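Local coordinates for protein monomethylamine methyltransferase MtmB1 (PDB 1NTH) that transfers the methyl group of monomethylamine to the corrinoid cofactor of its partner protein MtmC, a step of methanogenesis from methylamine, at residues 413-416 and 417-420; 442-445 and 446-450. All coordinates share one frame; numbering follows the deposited sequence. Where two conformers were deposited one is given.

Contact 1 of 2, residues 413-416 and 417-420; sequences EKNY and ASAP
Y416 and A419 are the two ends of a type I beta turn, a local contact in the surface loop that joins helix 398-410 to helix 425-428 of this TIM-barrel methyltransferase. A417 and S418 occupy the corners. The turn is closed by a weak backbone hydrogen bond from A419 N to Y416 O, 3.3 Å long but fairly straight at 162°. N415, one residue ahead, adds a second weak bond: its carbonyl O accepts a hydrogen bond from S418 N at 3.1 Å, with the N-H clearly bent away from the line. The side chain of S418 turns back toward N415. With chi1 at 61°, OG sits between the S418 backbone N and carbonyl carbon, which brings it alongside N415, 3.8 Å from N415 CB. The A419 methyl touches the carbonyl oxygen that the turn bond uses, CB being 3.6 Å from Y416 O. The Y416 ring leaves the turn in another direction. One of its faces has E413 C 3.9 Å above it, offset toward the rim, and the ring meets W303 at a plane angle of about 45°. Y416 and A419 both rest on C337 and on M344 of helix 343-359, whereas A417 and S418 at the corners are exposed. Two waters link A417 and S418 to K414. Each donates a weak bond to K414 O; one accepts a hydrogen bond from A417 N at 2.9 Å, and the other is hydrogen-bonded to S418 OG at 3.0 Å.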
loop_
_atom_site.group_PDB
_atom_site.type_symbol
_atom_site.label_atom_id
_atom_site.label_comp_id
_atom_site.label_asym_id
_atom_site.label_seq_id
_atom_site.Cartn_x
_atom_site.Cartn_y
_atom_site.Cartn_z
ATOM N N GLU A 413 8.323 -35.210 -38.023
ATOM C CA GLU A 413 7.035 -35.086 -38.702
ATOM C C GLU A 413 6.422 -36.362 -39.275
ATOM O O GLU A 413 5.285 -36.349 -39.742
ATOM C CB GLU A 413 7.111 -34.006 -39.788
ATOM C CG GLU A 413 7.859 -34.383 -41.050
ATOM C CD GLU A 413 7.978 -33.207 -42.003
ATOM O OE1 GLU A 413 7.060 -32.355 -42.011
ATOM O OE2 GLU A 413 8.976 -33.133 -42.752
ATOM N N LYS A 414 7.156 -37.466 -39.229
ATOM C CA LYS A 414 6.631 -38.726 -39.739
ATOM C C LYS A 414 6.222 -39.636 -38.586
ATOM O O LYS A 414 5.815 -40.779 -38.797
ATOM C CB LYS A 414 7.688 -39.412 -40.611
ATOM C CG LYS A 414 8.082 -38.634 -41.853
ATOM C CD LYS A 414 6.926 -38.525 -42.831
ATOM C CE LYS A 414 7.342 -37.785 -44.090
ATOM N NZ LYS A 414 6.217 -37.668 -45.056
ATOM N N ASN A 415 6.303 -39.109 -37.366
ATOM C CA ASN A 415 5.976 -39.885 -36.175
ATOM C C ASN A 415 4.850 -39.308 -35.317
ATOM O O ASN A 415 4.726 -39.664 -34.146
ATOM C CB ASN A 415 7.231 -40.031 -35.314
ATOM C CG ASN A 415 8.404 -40.594 -36.090
ATOM O OD1 ASN A 415 9.562 -40.384 -35.725
ATOM N ND2 ASN A 415 8.113 -41.323 -37.162
ATOM N N TYR A 416 4.030 -38.431 -35.887
ATOM C CA TYR A 416 2.937 -37.828 -35.128
ATOM C C TYR A 416 1.989 -38.874 -34.545
ATOM O O TYR A 416 1.617 -38.800 -33.374
ATOM C CB TYR A 416 2.152 -36.855 -36.011
ATOM C CG TYR A 416 2.936 -35.622 -36.411
ATOM C CD1 TYR A 416 2.834 -35.101 -37.699
ATOM C CD2 TYR A 416 3.783 -34.980 -35.504
ATOM C CE1 TYR A 416 3.558 -33.972 -38.082
ATOM C CE2 TYR A 416 4.511 -33.848 -35.877
ATOM C CZ TYR A 416 4.394 -33.353 -37.166
ATOM O OH TYR A 416 5.120 -32.249 -37.552
ATOM N N ALA A 417 1.605 -39.849 -35.363
ATOM C CA ALA A 417 0.692 -40.896 -34.923
ATOM C C ALA A 417 1.293 -41.790 -33.843
ATOM O O ALA A 417 0.563 -42.387 -33.051
ATOM C CB ALA A 417 0.260 -41.744 -36.117
ATOM N N SER A 418 2.618 -41.880 -33.805
ATOM C CA SER A 418 3.285 -42.721 -32.821
ATOM C C SER A 418 4.097 -41.928 -31.798
ATOM O O SER A 418 5.033 -42.453 -31.199
ATOM C CB SER A 418 4.194 -43.731 -33.525
ATOM O OG SER A 418 5.202 -43.078 -34.281
ATOM N N ALA A 419 3.736 -40.665 -31.598
ATOM C CA ALA A 419 4.445 -39.826 -30.639
ATOM C C ALA A 419 4.426 -40.489 -29.265
ATOM O O ALA A 419 3.374 -40.906 -28.786
ATOM C CB ALA A 419 3.792 -38.450 -30.566
ATOM N N PRO A 420 5.596 -40.595 -28.614
ATOM C CA PRO A 420 5.694 -41.217 -27.287
ATOM C C PRO A 420 4.892 -40.464 -26.224
ATOM O O PRO A 420 4.962 -39.239 -26.134
ATOM C CB PRO A 420 7.196 -41.209 -27.014
ATOM C CG PRO A 420 7.670 -40.007 -27.764
ATOM C CD PRO A 420 6.912 -40.110 -29.062
HETATM O O HOH W 1 2.571 -40.439 -38.039
HETATM O O HOH W 2 3.775 -42.822 -36.915
#

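Contact 2 of 2, residues 442-445 and 446-450; sequences QVYD and GARKK
R448 lies one helical turn beyond Y444 on helix 438-454, and their side chains run outward along the same flank. Its CB touches carbonyl oxygens of the preceding turn, 3.5 Å from Y444 O and close to D445 O as well. A chi1 of -159° carries CG away from the backbone N, and the chain then stays extended as far as NE. R448 CD comes 4.3 Å from CE2 of the Y444 ring, a loose, oblique approach. At the end of the chain NH2 forms a salt bridge with E388 OE2, while the Y444 hydroxyl is hydrogen-bonded to OE1 of the same E388; one carboxylate thus binds both groups, which probably helps hold the two side chains alongside each other. Underneath, regular alpha-helical i to i+4 bonds set the spacing. R448 N to Y444 O is 2.9 Å with an N-H angle of 163°, and K449 N reaches D445 O at 2.9 Å. G446 and A447 make the corresponding bonds to Q442 and V443. The A447 methyl packs against the backbone of Y444, its CB 3.7 Å from Y444 O. D445 looks to another molecule, its OD1 accepting a hydrogen bond from the backbone N of T2 of the second subunit, which also packs on Y444. Within the chain, Y444 and R448 face helix 380-393, where E388 lies, while Y444 and A447 also touch L346 of helix 343-359; K450 adds a salt bridge to E343 at the start of that helix.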
loop_
_atom_site.group_PDB
_atom_site.type_symbol
_atom_site.label_atom_id
_atom_site.label_comp_id
_atom_site.label_asym_id
_atom_site.label_seq_id
_atom_site.Cartn_x
_atom_site.Cartn_y
_atom_site.Cartn_z
ATOM N N GLN A 442 19.530 -37.114 -19.197
ATOM C CA GLN A 442 20.170 -37.817 -20.305
ATOM C C GLN A 442 19.385 -37.598 -21.595
ATOM O O GLN A 442 19.971 -37.412 -22.662
ATOM C CB GLN A 442 20.267 -39.315 -20.002
ATOM C CG GLN A 442 21.246 -39.668 -18.890
ATOM C CD GLN A 442 21.261 -41.153 -18.573
ATOM O OE1 GLN A 442 20.864 -41.979 -19.394
ATOM N NE2 GLN A 442 21.734 -41.500 -17.380
ATOM N N VAL A 443 18.059 -37.622 -21.492
ATOM C CA VAL A 443 17.198 -37.405 -22.649
ATOM C C VAL A 443 17.431 -35.987 -23.168
ATOM O O VAL A 443 17.528 -35.759 -24.374
ATOM C CB VAL A 443 15.706 -37.570 -22.273
ATOM C CG1 VAL A 443 14.817 -37.134 -23.429
ATOM C CG2 VAL A 443 15.419 -39.021 -21.919
ATOM N N TYR A 444 17.525 -35.039 -22.241
ATOM C CA TYR A 444 17.752 -33.638 -22.580
ATOM C C TYR A 444 19.070 -33.503 -23.344
ATOM O O TYR A 444 19.133 -32.843 -24.380
ATOM C CB TYR A 444 17.808 -32.798 -21.298
ATOM C CG TYR A 444 17.817 -31.297 -21.515
ATOM C CD1 TYR A 444 16.631 -30.559 -21.477
ATOM C CD2 TYR A 444 19.011 -30.612 -21.730
ATOM C CE1 TYR A 444 16.638 -29.172 -21.645
ATOM C CE2 TYR A 444 19.030 -29.225 -21.902
ATOM C CZ TYR A 444 17.839 -28.513 -21.855
ATOM O OH TYR A 444 17.859 -27.143 -22.004
ATOM N N ASP A 445 20.125 -34.133 -22.831
ATOM C CA ASP A 445 21.427 -34.066 -23.484
ATOM C C ASP A 445 21.370 -34.618 -24.902
ATOM O O ASP A 445 21.962 -34.051 -25.819
ATOM C CB ASP A 445 22.478 -34.844 -22.689
ATOM C CG ASP A 445 22.779 -34.212 -21.352
ATOM O OD1 ASP A 445 22.703 -32.969 -21.257
ATOM O OD2 ASP A 445 23.105 -34.954 -20.402
ATOM N N GLY A 446 20.659 -35.726 -25.074
ATOM C CA GLY A 446 20.547 -36.328 -26.388
ATOM C C GLY A 446 19.899 -35.397 -27.392
ATOM O O GLY A 446 20.357 -35.277 -28.529
ATOM N N ALA A 447 18.827 -34.735 -26.969
ATOM C CA ALA A 447 18.112 -33.812 -27.842
ATOM C C ALA A 447 18.981 -32.603 -28.175
ATOM O O ALA A 447 19.027 -32.153 -29.320
ATOM C CB ALA A 447 16.817 -33.360 -27.170
ATOM N N ARG A 448 19.673 -32.084 -27.166
ATOM C CA ARG A 448 20.536 -30.925 -27.347
ATOM C C ARG A 448 21.635 -31.245 -28.355
ATOM O O ARG A 448 21.972 -30.420 -29.204
ATOM C CB ARG A 448 21.159 -30.530 -26.008
ATOM C CG ARG A 448 21.667 -29.101 -25.935
ATOM C CD ARG A 448 22.339 -28.865 -24.591
ATOM N NE ARG A 448 22.425 -27.452 -24.226
ATOM C CZ ARG A 448 23.562 -26.775 -24.109
ATOM N NH1 ARG A 448 24.722 -27.379 -24.334
ATOM N NH2 ARG A 448 23.539 -25.501 -23.745
ATOM N N LYS A 449 22.187 -32.451 -28.254
ATOM C CA LYS A 449 23.249 -32.878 -29.156
ATOM C C LYS A 449 22.776 -32.876 -30.606
ATOM O O LYS A 449 23.500 -32.443 -31.500
ATOM C CB LYS A 449 23.742 -34.276 -28.770
ATOM C CG LYS A 449 24.816 -34.836 -29.696
ATOM C CD LYS A 449 26.014 -33.903 -29.793
ATOM C CE LYS A 449 27.050 -34.436 -30.772
ATOM N NZ LYS A 449 27.572 -35.765 -30.351
ATOM N N LYS A 450 21.558 -33.356 -30.837
ATOM C CA LYS A 450 21.011 -33.390 -32.187
ATOM C C LYS A 450 20.822 -31.984 -32.737
ATOM O O LYS A 450 21.021 -31.742 -33.927
ATOM C CB LYS A 450 19.683 -34.150 -32.210
ATOM C CG LYS A 450 19.850 -35.645 -32.002
ATOM C CD LYS A 450 18.566 -36.410 -32.271
ATOM C CE LYS A 450 18.802 -37.908 -32.141
ATOM N NZ LYS A 450 17.600 -38.702 -32.511
#

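Overall arrangement
Contacts 1 and 2 follow one another in the C-terminal part of the chain, the turn at 413-420 first and the helical turns at 442-450 after it. Their centres are 18 Å apart and their nearest atoms about 9 Å, with no direct touch. What they share is helix 343-359: contact 1 packs on M344, contact 2 on E343 and L346, so residues near the start of one helix touch both. Both lie toward the outside, about 23 and 26 Å from the centre of the chain and on the same side of it. Contact 1 meets no other chain of the assembly, whereas contact 2 also reaches the second subunit.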